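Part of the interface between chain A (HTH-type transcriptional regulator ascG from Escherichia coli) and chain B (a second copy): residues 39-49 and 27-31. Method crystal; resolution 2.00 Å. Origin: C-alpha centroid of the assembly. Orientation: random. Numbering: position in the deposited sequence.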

# COMPACT_ATOMS: atom_id res chain seq x y z
N LEU A 39 1.92 1.96 7.74
CA LEU A 39 2.80 1.66 8.83
C LEU A 39 4.26 1.60 8.40
O LEU A 39 5.08 2.18 9.05
CB LEU A 39 2.40 0.34 9.50
CG LEU A 39 3.55 -0.38 10.24
CD1 LEU A 39 4.01 0.35 11.48
CD2 LEU A 39 3.16 -1.78 10.61
N LEU A 40 4.59 0.88 7.33
CA LEU A 40 5.99 0.79 6.95
C LEU A 40 6.53 2.16 6.54
O LEU A 40 7.56 2.58 7.02
CB LEU A 40 6.22 -0.23 5.87
CG LEU A 40 7.31 -1.12 6.45
CD1 LEU A 40 6.98 -2.57 6.23
CD2 LEU A 40 8.71 -0.75 5.96
N PHE A 41 5.78 2.88 5.71
CA PHE A 41 6.21 4.19 5.29
C PHE A 41 6.45 5.10 6.50
O PHE A 41 7.52 5.71 6.61
CB PHE A 41 5.20 4.83 4.32
CG PHE A 41 5.58 6.23 3.92
CD1 PHE A 41 6.63 6.44 3.02
CD2 PHE A 41 4.92 7.34 4.48
CE1 PHE A 41 7.00 7.78 2.66
CE2 PHE A 41 5.27 8.63 4.18
CZ PHE A 41 6.30 8.87 3.21
N HIS A 42 5.46 5.15 7.40
CA HIS A 42 5.49 6.08 8.54
C HIS A 42 6.43 5.68 9.67
O HIS A 42 7.06 6.56 10.27
CB HIS A 42 4.08 6.38 9.08
CG HIS A 42 3.25 7.20 8.14
ND1 HIS A 42 3.55 8.50 7.81
CD2 HIS A 42 2.13 6.88 7.43
CE1 HIS A 42 2.66 8.96 6.95
NE2 HIS A 42 1.80 8.00 6.69
N ALA A 43 6.51 4.40 10.00
CA ALA A 43 7.51 3.98 10.98
C ALA A 43 8.93 4.32 10.49
O ALA A 43 9.76 4.82 11.24
CB ALA A 43 7.42 2.47 11.25
N ALA A 44 9.21 4.03 9.23
CA ALA A 44 10.53 4.35 8.66
C ALA A 44 10.77 5.85 8.64
O ALA A 44 11.82 6.32 9.08
CB ALA A 44 10.70 3.74 7.24
N ARG A 45 9.81 6.60 8.11
CA ARG A 45 9.96 8.06 8.10
C ARG A 45 10.20 8.66 9.49
O ARG A 45 11.06 9.49 9.67
CB ARG A 45 8.75 8.75 7.49
CG ARG A 45 9.01 10.26 7.25
CD ARG A 45 10.00 10.40 6.08
NE ARG A 45 9.38 10.41 4.74
CZ ARG A 45 9.98 10.00 3.61
NH1 ARG A 45 11.20 9.44 3.65
NH2 ARG A 45 9.38 10.09 2.43
N MSE A 46 9.40 8.25 10.47
CA MSE A 46 9.53 8.76 11.81
C MSE A 46 10.86 8.29 12.46
O MSE A 46 11.50 9.05 13.18
CB MSE A 46 8.30 8.36 12.63
CG MSE A 46 8.40 8.65 14.10
SE MSE A 46 8.19 10.52 14.60
CE MSE A 46 7.79 10.26 16.50
N ALA A 47 11.30 7.05 12.19
CA ALA A 47 12.60 6.64 12.70
C ALA A 47 13.72 7.55 12.12
O ALA A 47 14.60 7.96 12.84
CB ALA A 47 12.90 5.15 12.39
N GLU A 48 13.65 7.87 10.83
CA GLU A 48 14.68 8.73 10.17
C GLU A 48 14.65 10.17 10.69
O GLU A 48 15.67 10.76 10.89
CB GLU A 48 14.43 8.75 8.67
CG GLU A 48 14.51 7.37 8.09
CD GLU A 48 14.21 7.35 6.64
OE1 GLU A 48 14.57 8.33 5.97
OE2 GLU A 48 13.63 6.34 6.16
N GLU A 49 13.45 10.72 10.96
CA GLU A 49 13.37 12.09 11.52
C GLU A 49 14.02 12.18 12.90
O GLU A 49 14.39 13.26 13.34
CB GLU A 49 11.92 12.54 11.55
CG GLU A 49 11.36 12.79 10.15
CD GLU A 49 9.82 12.93 10.15
OE1 GLU A 49 9.17 12.53 11.13
OE2 GLU A 49 9.26 13.40 9.14
N THR B 27 14.10 1.58 -0.22
CA THR B 27 14.02 3.02 0.03
C THR B 27 12.64 3.41 0.62
O THR B 27 11.59 2.86 0.25
CB THR B 27 14.38 3.81 -1.29
OG1 THR B 27 15.64 3.31 -1.79
CG2 THR B 27 14.63 5.27 -1.01
N ASN B 28 12.64 4.40 1.50
CA ASN B 28 11.44 4.91 2.14
C ASN B 28 10.73 5.94 1.23
O ASN B 28 10.71 7.14 1.49
CB ASN B 28 11.82 5.53 3.50
CG ASN B 28 10.60 6.01 4.29
OD1 ASN B 28 9.64 5.32 4.41
ND2 ASN B 28 10.67 7.23 4.79
N THR B 29 10.17 5.45 0.14
CA THR B 29 9.47 6.34 -0.77
C THR B 29 7.99 6.05 -0.64
O THR B 29 7.60 4.98 -0.18
CB THR B 29 9.93 6.18 -2.20
OG1 THR B 29 9.86 4.79 -2.55
CG2 THR B 29 11.40 6.69 -2.35
N LEU B 30 7.18 7.02 -1.00
CA LEU B 30 5.74 6.89 -0.78
C LEU B 30 5.20 5.91 -1.84
O LEU B 30 4.32 5.09 -1.57
CB LEU B 30 5.05 8.25 -0.91
CG LEU B 30 3.53 8.19 -0.81
CD1 LEU B 30 3.02 7.81 0.61
CD2 LEU B 30 2.95 9.53 -1.25
N TYR B 31 5.77 6.00 -3.05
CA TYR B 31 5.41 5.12 -4.14
C TYR B 31 6.59 4.24 -4.47
O TYR B 31 7.73 4.68 -4.36
CB TYR B 31 5.04 5.91 -5.41
CG TYR B 31 4.78 5.04 -6.64
CD1 TYR B 31 3.57 4.35 -6.80
CD2 TYR B 31 5.75 4.90 -7.65
CE1 TYR B 31 3.33 3.54 -7.94
CE2 TYR B 31 5.52 4.10 -8.76
CZ TYR B 31 4.31 3.43 -8.92
OH TYR B 31 4.11 2.63 -10.07

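A helical run of chain A, its i to i+4 ladder intact (Arg A45 N to Phe A41 O, 2.9 Å), packs against an irregular segment of chain B; 300 Å² is buried, both sides summed. The CA atoms of Phe A41 and Asn B28 come nearest, at 6.1 Å.

Asn B28, with chi1 t at -176°, points toward the helix and fits among Phe A41, Ala A44, Arg A45 and Glu A48, a set that repeats at three and four residues and so lies on one helix side. The small Ala A44 lets it in close, CB lying 3.4 Å from Asn B28 OD1. The amide is probably turned over in the model: as built, Asn B28 OD1 lies 3.1 Å from the carbonyl Phe A41 O, and Asn B28 ND2 2.5 Å from Arg A45 NH1, pairing like with like. Turned back, both could become hydrogen bonds.

The CA-to-CB bond of Arg A45 (t, p, p) points sideways to chain B, yet the folded chain brings the guanidinium nearer, with Asn B28 ND2 over one of its faces, and NH1 donates a weak hydrogen bond to Asn B28 O (3.2 Å, 120°).

The CA-to-CB bond of Phe A41 is also sideways, and its t rotamer (177°) brings the ring nearer to chain B. Leu B30 (t, p) sets CD1 4.2 Å from the centroid of the Phe A41 ring, 6° off the normal, a CH-pi contact over the face.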